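Local coordinates for protein nucleoside diphosphate kinase (Pyrobaculum aerophilum, PDB 1XQI) that probably makes nucleoside triphosphates other than ATP by passing the ATP gamma phosphate to nucleoside diphosphates through a phosphorylated enzyme intermediate, at residues A[51-56]-A[114-119]; A[57-62]-A[185-190]; A[16-21]-A[178-183]. The protein carries 6 engineered substitutions. All blocks are in the same frame, centred on the assembly; numbering follows the deposited sequence.

Contact 1: A[51-56]-A[114-119]; sequences MVKASP and SGPNVV. Engineered in segment 114-119: Asn117 (natural residue Ile).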
loop_
_atom_site.group_PDB
_atom_site.type_symbol
_atom_site.label_atom_id
_atom_site.label_comp_id
_atom_site.label_asym_id
_atom_site.label_seq_id
_atom_site.Cartn_x
_atom_site.Cartn_y
_atom_site.Cartn_z
HETATM N N MSE A 51 -0.385 -5.557 0.293
HETATM C CA MSE A 51 0.790 -6.317 0.757
HETATM C C MSE A 51 0.327 -7.815 0.802
HETATM O O MSE A 51 -0.748 -8.124 1.334
HETATM C CB MSE A 51 1.285 -5.814 2.129
HETATM C CG MSE A 51 2.410 -6.693 2.718
HETATM SE SE MSE A 51 3.088 -6.049 4.278
HETATM C CE MSE A 51 3.909 -4.659 3.584
ATOM N N VAL A 52 1.112 -8.717 0.210
ATOM C CA VAL A 52 0.769 -10.143 0.212
ATOM C C VAL A 52 1.982 -11.013 0.483
ATOM O O VAL A 52 3.066 -10.773 -0.041
ATOM C CB VAL A 52 0.153 -10.613 -1.139
ATOM C CG1 VAL A 52 -1.310 -10.162 -1.289
ATOM C CG2 VAL A 52 1.038 -10.145 -2.342
ATOM N N LYS A 53 1.781 -12.016 1.327
ATOM C CA LYS A 53 2.656 -13.187 1.420
ATOM C C LYS A 53 2.227 -14.256 0.405
ATOM O O LYS A 53 1.253 -14.958 0.617
ATOM C CB LYS A 53 2.581 -13.752 2.842
ATOM C CG LYS A 53 3.778 -14.600 3.234
ATOM C CD LYS A 53 5.102 -13.802 3.173
ATOM C CE LYS A 53 6.260 -14.769 3.118
ATOM N NZ LYS A 53 5.897 -15.886 2.166
ATOM N N ALA A 54 2.939 -14.357 -0.707
ATOM C CA ALA A 54 2.562 -15.282 -1.776
ATOM C C ALA A 54 3.057 -16.702 -1.533
ATOM O O ALA A 54 4.139 -16.909 -0.998
ATOM C CB ALA A 54 3.087 -14.769 -3.079
ATOM N N SER A 55 2.266 -17.686 -1.921
ATOM C CA SER A 55 2.702 -19.086 -1.858
ATOM C C SER A 55 3.542 -19.475 -3.080
ATOM O O SER A 55 3.410 -18.867 -4.142
ATOM C CB SER A 55 1.498 -20.013 -1.769
ATOM O OG SER A 55 0.537 -19.660 -2.748
ATOM N N PRO A 56 4.443 -20.465 -2.922
ATOM C CA PRO A 56 5.058 -21.050 -4.123
ATOM C C PRO A 56 4.149 -21.303 -5.331
ATOM O O PRO A 56 4.506 -20.860 -6.419
ATOM C CB PRO A 56 5.728 -22.327 -3.587
ATOM C CG PRO A 56 6.193 -21.894 -2.197
ATOM C CD PRO A 56 5.031 -21.030 -1.679
ATOM N N SER A 114 10.051 -15.365 -0.419
ATOM C CA SER A 114 10.892 -15.262 0.772
ATOM C C SER A 114 10.424 -14.199 1.792
ATOM O O SER A 114 11.001 -14.072 2.855
ATOM C CB SER A 114 12.344 -14.981 0.349
ATOM O OG SER A 114 12.587 -13.582 0.310
ATOM N N GLY A 115 9.413 -13.406 1.457
ATOM C CA GLY A 115 8.880 -12.417 2.388
ATOM C C GLY A 115 7.707 -11.696 1.758
ATOM O O GLY A 115 7.305 -12.023 0.652
ATOM N N PRO A 116 7.137 -10.714 2.469
ATOM C CA PRO A 116 6.029 -9.957 1.861
ATOM C C PRO A 116 6.428 -9.220 0.552
ATOM O O PRO A 116 7.527 -8.638 0.472
ATOM C CB PRO A 116 5.637 -8.949 2.964
ATOM C CG PRO A 116 6.211 -9.538 4.274
ATOM C CD PRO A 116 7.461 -10.256 3.843
ATOM N N ASN A 117 5.540 -9.298 -0.443
ATOM C CA ASN A 117 5.517 -8.409 -1.604
ATOM C C ASN A 117 4.420 -7.371 -1.437
ATOM O O ASN A 117 3.550 -7.477 -0.568
ATOM C CB ASN A 117 5.199 -9.172 -2.891
ATOM C CG ASN A 117 6.238 -10.208 -3.245
ATOM O OD1 ASN A 117 5.987 -11.417 -3.157
ATOM N ND2 ASN A 117 7.413 -9.747 -3.657
ATOM N N VAL A 118 4.449 -6.366 -2.294
ATOM C CA VAL A 118 3.427 -5.340 -2.351
ATOM C C VAL A 118 3.156 -5.258 -3.830
ATOM O O VAL A 118 4.093 -5.090 -4.616
ATOM C CB VAL A 118 3.928 -3.991 -1.727
ATOM C CG1 VAL A 118 3.035 -2.784 -2.127
ATOM C CG2 VAL A 118 3.950 -4.112 -0.212
ATOM N N VAL A 119 1.888 -5.458 -4.193
ATOM C CA VAL A 119 1.405 -5.456 -5.561
ATOM C C VAL A 119 0.583 -4.183 -5.791
ATOM O O VAL A 119 -0.256 -3.806 -4.954
ATOM C CB VAL A 119 0.489 -6.684 -5.827
ATOM C CG1 VAL A 119 0.251 -6.855 -7.332
ATOM C CG2 VAL A 119 1.152 -7.960 -5.299
HETATM O O HOH W 1 5.393 -13.474 -0.563
#
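Two backbone hydrogen bonds fasten Val52 to Asn117. The Val52 N-H reaches Asn117 O at 2.8 Å, standing 33° above the carbonyl plane, whereas the return bond from Asn117 N to Val52 O, 2.9 Å long, lies in the carbonyl plane. Such a reciprocal pair defines an antiparallel hydrogen-bonded pair, and the neighbouring Met51 and Val118 form the non-hydrogen-bonded pair that follows it. One sheet face carries Met51, a selenomethionine, and Val118. The Met51 chain leaves anti to the backbone N and stays extended until it bends at chi3 (-70°), which sets CE 3.8 Å from Val118 CG2, while its CG runs alongside Pro116 and comes 3.9 Å from the ring's CB. On the other face Val52 puts CG2 3.7 Å from Val119 CG2, the two side chains crossing obliquely.

Beyond the strands the pairing gives way to looser contacts. The bend of Lys53 at chi2 lays CD and CE along Gly115, with CE 3.6 Å from Gly115 CA, and the bend at chi4 turns NZ to its hydrogen bond with the carbonyl of Thr113. A water continues the connection, bonded to Ala54 N at 2.6 Å and to Gly115 O at 2.7 Å. Further out, the engineered Asn117, in place of isoleucine, donates through ND2 to Leu22 O, next to Lys23, a likely ATP ligand. Trp187 packs on Val52, Ala54 and Val119; in the second subunit Leu194 packs on Met51, Lys53 and Pro116, and Met51 is also backbone-bonded to that subunit. Strand 45-52, the outermost strand of this chain's sheet, is thus joined at its end to strand 117-123 in the four-stranded antiparallel sheet of the ferredoxin fold, closing a largely helical excursion that contains the insert of residues 68-100.

Contact 2: A[57-62]-A[185-190]; sequences EEIERF and RFWFRE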
loop_
_atom_site.group_PDB
_atom_site.type_symbol
_atom_site.label_atom_id
_atom_site.label_comp_id
_atom_site.label_asym_id
_atom_site.label_seq_id
_atom_site.Cartn_x
_atom_site.Cartn_y
_atom_site.Cartn_z
ATOM N N GLU A 57 2.996 -21.966 -5.177
ATOM C CA GLU A 57 2.152 -22.265 -6.365
ATOM C C GLU A 57 1.682 -21.011 -7.064
ATOM O O GLU A 57 1.629 -20.972 -8.290
ATOM C CB GLU A 57 0.954 -23.200 -6.109
ATOM C CG GLU A 57 0.464 -23.249 -4.668
ATOM C CD GLU A 57 1.296 -24.210 -3.748
ATOM O OE1 GLU A 57 1.368 -25.438 -4.071
ATOM O OE2 GLU A 57 1.841 -23.728 -2.698
ATOM N N GLU A 58 1.367 -19.980 -6.282
ATOM C CA GLU A 58 0.912 -18.693 -6.823
ATOM C C GLU A 58 1.959 -18.049 -7.721
ATOM O O GLU A 58 1.646 -17.568 -8.803
ATOM C CB GLU A 58 0.551 -17.732 -5.689
ATOM C CG GLU A 58 -0.723 -18.076 -4.895
ATOM C CD GLU A 58 -1.064 -16.985 -3.881
ATOM O OE1 GLU A 58 -0.187 -16.662 -3.039
ATOM O OE2 GLU A 58 -2.202 -16.449 -3.923
ATOM N N ILE A 59 3.209 -18.053 -7.284
ATOM C CA ILE A 59 4.262 -17.493 -8.088
ATOM C C ILE A 59 4.545 -18.373 -9.315
ATOM O O ILE A 59 4.786 -17.833 -10.426
ATOM C CB ILE A 59 5.500 -17.146 -7.251
ATOM C CG1 ILE A 59 5.133 -16.139 -6.133
ATOM C CG2 ILE A 59 6.579 -16.562 -8.121
ATOM C CD1 ILE A 59 4.352 -14.865 -6.592
ATOM N N GLU A 60 4.463 -19.703 -9.125
ATOM C CA GLU A 60 4.536 -20.692 -10.232
ATOM C C GLU A 60 3.534 -20.364 -11.318
ATOM O O GLU A 60 3.871 -20.377 -12.488
ATOM C CB GLU A 60 4.324 -22.142 -9.748
ATOM C CG GLU A 60 5.546 -23.062 -9.877
ATOM C CD GLU A 60 5.687 -24.080 -8.710
ATOM O OE1 GLU A 60 5.459 -25.293 -8.924
ATOM O OE2 GLU A 60 6.041 -23.692 -7.575
ATOM N N ARG A 61 2.309 -20.028 -10.938
ATOM C CA ARG A 61 1.295 -19.691 -11.947
ATOM C C ARG A 61 1.330 -18.252 -12.427
ATOM O O ARG A 61 0.804 -17.964 -13.502
ATOM C CB ARG A 61 -0.124 -20.066 -11.506
ATOM C CG ARG A 61 -0.447 -21.553 -11.649
ATOM C CD ARG A 61 -1.815 -21.884 -11.035
ATOM N NE ARG A 61 -1.786 -21.778 -9.566
ATOM C CZ ARG A 61 -2.310 -20.771 -8.848
ATOM N NH1 ARG A 61 -2.956 -19.748 -9.438
ATOM N NH2 ARG A 61 -2.190 -20.783 -7.518
ATOM N N PHE A 62 1.938 -17.344 -11.674
ATOM C CA PHE A 62 1.973 -15.947 -12.125
ATOM C C PHE A 62 2.964 -15.754 -13.267
ATOM O O PHE A 62 2.712 -14.990 -14.211
ATOM C CB PHE A 62 2.317 -15.016 -10.958
ATOM C CG PHE A 62 2.568 -13.584 -11.371
ATOM C CD1 PHE A 62 3.861 -13.067 -11.377
ATOM C CD2 PHE A 62 1.508 -12.760 -11.758
ATOM C CE1 PHE A 62 4.113 -11.741 -11.774
ATOM C CE2 PHE A 62 1.753 -11.445 -12.136
ATOM C CZ PHE A 62 3.084 -10.934 -12.153
ATOM N N ARG A 185 -5.574 -9.286 -13.585
ATOM C CA ARG A 185 -6.636 -10.282 -13.200
ATOM C C ARG A 185 -6.109 -11.309 -12.179
ATOM O O ARG A 185 -6.765 -11.633 -11.199
ATOM C CB ARG A 185 -7.266 -11.013 -14.435
ATOM C CG ARG A 185 -8.327 -12.161 -14.050
ATOM C CD ARG A 185 -8.296 -13.458 -14.965
ATOM N NE ARG A 185 -6.936 -13.658 -15.507
ATOM C CZ ARG A 185 -5.934 -14.333 -14.912
ATOM N NH1 ARG A 185 -6.117 -14.965 -13.736
ATOM N NH2 ARG A 185 -4.736 -14.379 -15.515
ATOM N N PHE A 186 -4.899 -11.788 -12.419
ATOM C CA PHE A 186 -4.265 -12.781 -11.553
ATOM C C PHE A 186 -4.276 -12.415 -10.077
ATOM O O PHE A 186 -4.574 -13.271 -9.263
ATOM C CB PHE A 186 -2.822 -13.078 -12.005
ATOM C CG PHE A 186 -2.151 -14.111 -11.161
ATOM C CD1 PHE A 186 -2.279 -15.464 -11.466
ATOM C CD2 PHE A 186 -1.432 -13.739 -10.021
ATOM C CE1 PHE A 186 -1.693 -16.431 -10.650
ATOM C CE2 PHE A 186 -0.830 -14.695 -9.216
ATOM C CZ PHE A 186 -0.963 -16.041 -9.528
ATOM N N TRP A 187 -3.932 -11.160 -9.744
ATOM C CA TRP A 187 -3.840 -10.666 -8.358
ATOM C C TRP A 187 -5.079 -9.962 -7.795
ATOM O O TRP A 187 -5.199 -9.867 -6.587
ATOM C CB TRP A 187 -2.682 -9.684 -8.229
ATOM C CG TRP A 187 -1.319 -10.278 -8.317
ATOM C CD1 TRP A 187 -0.410 -10.111 -9.326
ATOM C CD2 TRP A 187 -0.695 -11.118 -7.348
ATOM N NE1 TRP A 187 0.743 -10.825 -9.056
ATOM C CE2 TRP A 187 0.604 -11.439 -7.843
ATOM C CE3 TRP A 187 -1.110 -11.659 -6.118
ATOM C CZ2 TRP A 187 1.498 -12.260 -7.143
ATOM C CZ3 TRP A 187 -0.223 -12.480 -5.416
ATOM C CH2 TRP A 187 1.071 -12.783 -5.941
ATOM N N PHE A 188 -5.970 -9.446 -8.641
ATOM C CA PHE A 188 -7.104 -8.631 -8.178
ATOM C C PHE A 188 -8.453 -9.084 -8.740
ATOM O O PHE A 188 -8.588 -9.298 -9.948
ATOM C CB PHE A 188 -6.873 -7.121 -8.474
ATOM C CG PHE A 188 -5.621 -6.560 -7.827
ATOM C CD1 PHE A 188 -4.444 -6.425 -8.558
ATOM C CD2 PHE A 188 -5.611 -6.216 -6.486
ATOM C CE1 PHE A 188 -3.290 -5.949 -7.989
ATOM C CE2 PHE A 188 -4.448 -5.727 -5.882
ATOM C CZ PHE A 188 -3.282 -5.592 -6.632
ATOM N N ARG A 189 -9.455 -9.224 -7.868
ATOM C CA ARG A 189 -10.843 -9.370 -8.342
ATOM C C ARG A 189 -11.254 -8.039 -8.957
ATOM O O ARG A 189 -10.640 -7.018 -8.690
ATOM C CB ARG A 189 -11.809 -9.721 -7.199
ATOM C CG ARG A 189 -11.772 -11.178 -6.695
ATOM C CD ARG A 189 -10.751 -11.381 -5.568
ATOM N NE ARG A 189 -11.018 -10.609 -4.331
ATOM C CZ ARG A 189 -10.230 -10.624 -3.241
ATOM N NH1 ARG A 189 -9.123 -11.376 -3.221
ATOM N NH2 ARG A 189 -10.541 -9.898 -2.159
ATOM N N GLU A 190 -12.286 -8.042 -9.787
ATOM C CA GLU A 190 -12.830 -6.799 -10.360
ATOM C C GLU A 190 -13.009 -5.679 -9.327
ATOM O O GLU A 190 -12.651 -4.530 -9.574
ATOM C CB GLU A 190 -14.165 -7.100 -11.055
ATOM C CG GLU A 190 -13.980 -7.802 -12.390
ATOM C CD GLU A 190 -12.789 -7.213 -13.154
ATOM O OE1 GLU A 190 -11.758 -7.923 -13.291
ATOM O OE2 GLU A 190 -12.872 -6.029 -13.574
#
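Aromatic packing accounts for most of this contact, in which Phe62 of helix 56-62 meets Phe186 and Trp187 at the end of helix 177-187. The clearest element is a CH-pi contact: Phe62 CB sits over one face of the Phe186 ring, 3.9 Å from its centroid and 24° off the normal. Both phenylalanines leave with CG anti to the backbone N (chi1 172° in Phe62), sending each ring across the interface. The two rings meet obliquely, with CD2 of Phe62 3.6 Å from CD2 of Phe186. Phe62 also turns a face to the indole of Trp187, whose NE1 approaches Phe62 CE2 to 3.3 Å; the plane of the Phe62 ring is 51° from that of the five-membered ring of Trp187.

Aliphatic packing adds Ile59, whose CD1 lies near the plane of the indole at its benzene edge, 3.9 Å from Trp187 CZ2.

Two polar groups approach the Phe186 ring obliquely. Its CZ comes 3.1 Å from Glu58 O, a carbonyl that also accepts the helical hydrogen bond from Phe62 N, and Arg61 NH1 lies 3.8 Å from CE1. Glu58 itself turns its carboxylate back to the backbone N of Ser55. An alanine at Phe186 would remove the ring beneath Phe62 CB, and would probably loosen the hold between the two helices and the side support of the Phe62 ring.

No hydrogen bond links the two segments, so the helices are held by ring shape and dispersion. Because Phe62 also meets His172, the predicted phosphohistidine, edge-to-face, this apolar cluster probably helps define one wall beside the catalytic imidazole.

Contact 3: A[16-21]-A[178-183]; sequences EKTLLI and SEAERE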
loop_
_atom_site.group_PDB
_atom_site.type_symbol
_atom_site.label_atom_id
_atom_site.label_comp_id
_atom_site.label_asym_id
_atom_site.label_seq_id
_atom_site.Cartn_x
_atom_site.Cartn_y
_atom_site.Cartn_z
ATOM N N GLU A 16 -4.912 2.928 -20.029
ATOM C CA GLU A 16 -4.033 1.763 -19.851
ATOM C C GLU A 16 -3.514 1.616 -18.400
ATOM O O GLU A 16 -3.358 2.599 -17.678
ATOM C CB GLU A 16 -2.888 1.883 -20.882
ATOM C CG GLU A 16 -1.643 1.060 -20.631
ATOM C CD GLU A 16 -0.643 1.077 -21.805
ATOM O OE1 GLU A 16 -1.064 1.248 -22.972
ATOM O OE2 GLU A 16 0.584 0.916 -21.573
ATOM N N LYS A 17 -3.280 0.381 -17.977
ATOM C CA LYS A 17 -2.946 0.051 -16.604
ATOM C C LYS A 17 -1.774 -0.880 -16.646
ATOM O O LYS A 17 -1.556 -1.571 -17.645
ATOM C CB LYS A 17 -4.080 -0.737 -15.963
ATOM C CG LYS A 17 -5.140 0.082 -15.369
ATOM C CD LYS A 17 -6.184 -0.766 -14.687
ATOM C CE LYS A 17 -7.495 -0.712 -15.432
ATOM N NZ LYS A 17 -7.524 -1.787 -16.418
ATOM N N THR A 18 -1.042 -0.989 -15.559
ATOM C CA THR A 18 0.038 -1.966 -15.533
ATOM C C THR A 18 0.214 -2.503 -14.127
ATOM O O THR A 18 -0.238 -1.889 -13.174
ATOM C CB THR A 18 1.363 -1.371 -16.083
ATOM O OG1 THR A 18 2.334 -2.415 -16.246
ATOM C CG2 THR A 18 1.888 -0.235 -15.148
ATOM N N LEU A 19 0.857 -3.654 -14.000
ATOM C CA LEU A 19 1.039 -4.267 -12.701
ATOM C C LEU A 19 2.499 -4.111 -12.299
ATOM O O LEU A 19 3.431 -4.468 -13.068
ATOM C CB LEU A 19 0.668 -5.752 -12.800
ATOM C CG LEU A 19 0.546 -6.702 -11.597
ATOM C CD1 LEU A 19 1.874 -6.994 -10.971
ATOM C CD2 LEU A 19 -0.430 -6.148 -10.580
ATOM N N LEU A 20 2.695 -3.600 -11.089
ATOM C CA LEU A 20 4.012 -3.496 -10.497
ATOM C C LEU A 20 4.060 -4.258 -9.171
ATOM O O LEU A 20 3.158 -4.139 -8.358
ATOM C CB LEU A 20 4.404 -2.013 -10.314
ATOM C CG LEU A 20 5.838 -1.927 -9.777
ATOM C CD1 LEU A 20 6.931 -1.557 -10.829
ATOM C CD2 LEU A 20 5.837 -1.026 -8.566
ATOM N N ILE A 21 5.122 -5.037 -8.957
ATOM C CA ILE A 21 5.331 -5.768 -7.684
ATOM C C ILE A 21 6.614 -5.308 -7.022
ATOM O O ILE A 21 7.680 -5.380 -7.639
ATOM C CB ILE A 21 5.489 -7.288 -7.899
ATOM C CG1 ILE A 21 4.326 -7.807 -8.765
ATOM C CG2 ILE A 21 5.612 -8.013 -6.525
ATOM C CD1 ILE A 21 4.364 -9.283 -9.055
ATOM N N SER A 178 -0.894 -6.602 -22.976
ATOM C CA SER A 178 -1.456 -7.946 -22.999
ATOM C C SER A 178 -1.141 -8.677 -21.688
ATOM O O SER A 178 -2.017 -9.172 -20.963
ATOM C CB SER A 178 -0.878 -8.714 -24.206
ATOM O OG SER A 178 -1.479 -9.990 -24.323
ATOM N N GLU A 179 0.143 -8.718 -21.386
ATOM C CA GLU A 179 0.610 -9.299 -20.159
ATOM C C GLU A 179 0.079 -8.560 -18.894
ATOM O O GLU A 179 -0.219 -9.188 -17.867
ATOM C CB GLU A 179 2.128 -9.361 -20.226
ATOM C CG GLU A 179 2.692 -10.473 -19.409
ATOM C CD GLU A 179 2.497 -11.890 -19.979
ATOM O OE1 GLU A 179 1.495 -12.198 -20.662
ATOM O OE2 GLU A 179 3.360 -12.713 -19.664
ATOM N N ALA A 180 -0.086 -7.243 -18.981
ATOM C CA ALA A 180 -0.676 -6.479 -17.874
ATOM C C ALA A 180 -2.125 -6.840 -17.579
ATOM O O ALA A 180 -2.453 -7.069 -16.420
ATOM C CB ALA A 180 -0.502 -4.970 -18.067
ATOM N N GLU A 181 -3.002 -6.927 -18.584
ATOM C CA GLU A 181 -4.391 -7.368 -18.299
ATOM C C GLU A 181 -4.396 -8.769 -17.624
ATOM O O GLU A 181 -5.238 -9.070 -16.774
ATOM C CB GLU A 181 -5.329 -7.283 -19.541
ATOM N N ARG A 182 -3.408 -9.598 -17.938
ATOM C CA ARG A 182 -3.330 -10.918 -17.303
ATOM C C ARG A 182 -2.789 -10.890 -15.858
ATOM O O ARG A 182 -3.359 -11.491 -14.952
ATOM C CB ARG A 182 -2.470 -11.847 -18.159
ATOM C CG ARG A 182 -3.007 -13.226 -18.195
ATOM C CD ARG A 182 -1.925 -14.240 -18.538
ATOM N NE ARG A 182 -1.009 -14.458 -17.431
ATOM C CZ ARG A 182 0.242 -14.027 -17.389
ATOM N NH1 ARG A 182 0.716 -13.347 -18.426
ATOM N NH2 ARG A 182 1.004 -14.288 -16.320
ATOM N N GLU A 183 -1.681 -10.196 -15.643
ATOM C CA GLU A 183 -1.102 -10.097 -14.318
ATOM C C GLU A 183 -2.037 -9.320 -13.385
ATOM O O GLU A 183 -2.117 -9.672 -12.187
ATOM C CB GLU A 183 0.288 -9.485 -14.378
ATOM C CG GLU A 183 1.212 -10.212 -15.328
ATOM C CD GLU A 183 2.613 -9.587 -15.411
ATOM O OE1 GLU A 183 3.578 -10.326 -15.809
ATOM O OE2 GLU A 183 2.743 -8.367 -15.094
#
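Helix 177-187, which follows the last strand of the ferredoxin-fold core, lies across its inner strand 17-22. The axes of the short segments come within 7.1 Å at a crossing angle of 63°, a close approach consistent with the small side chain of Ala180 at the crossing.

Lys17 begins the contact with its backbone: its carbonyl O is 3.6 Å from Ala180 CB. The backbones come nearest at Thr18, whose CA is 5.1 Å from Ala180 CA, and the Ala180 methyl comes 4.0 Å from Thr18 CA. The methyl therefore rests on the strand's main chain, with OG1 of Thr18 slightly farther off at 4.2 Å. The side chain of Thr18 also touches Val128 and Val131 of helix 127-135.

Leu19 points at the helix and adds the second apolar contact. Its CG lies anti to the backbone N (chi1 -171°), which brings it 3.9 Å from Glu183 CB, one helical turn beyond Ala180; the two side chains cross obliquely. Leu20 then turns away from the helix to meet Val131, and Ile21 packs on Phe62 of helix 56-62.

Glu183 is buried, with CG anti to its carbonyl carbon and the chain extended beyond CG, which carries the carboxylate across beside Leu19. A charged carboxylate bonded to NE2 would probably favour a proton on that nitrogen and so polarise the ring of His172, the predicted phosphohistidine. One oxygen of Glu183, OE2, is hydrogen-bonded to both His172 NE2 and Ser174 OG, while standing 4.1 Å from Leu19 CB.

How the contacts relate
Contacts 1 and 3 are buried and share one sheet, through its neighbouring strands 117-123 and 17-22, whereas contact 2 is only partly buried and joins two helices. Their chemistry follows from this: contact 1 alone has hydrogen bonds across its segments, contact 2 relies on rings, and contact 3 on a methyl and a leucine. Helix 177-187 serves both contacts 2 and 3; Phe62 CE2 meets Glu183 CB at 3.3 Å, and Phe62 and the Glu183 carboxylate both meet His172. Val119 ties all three together, with CG1 3.4 Å from Leu19 CD2 and 3.9 Å from Trp187 CD1. Contact 1 differs further in being touched by the second subunit.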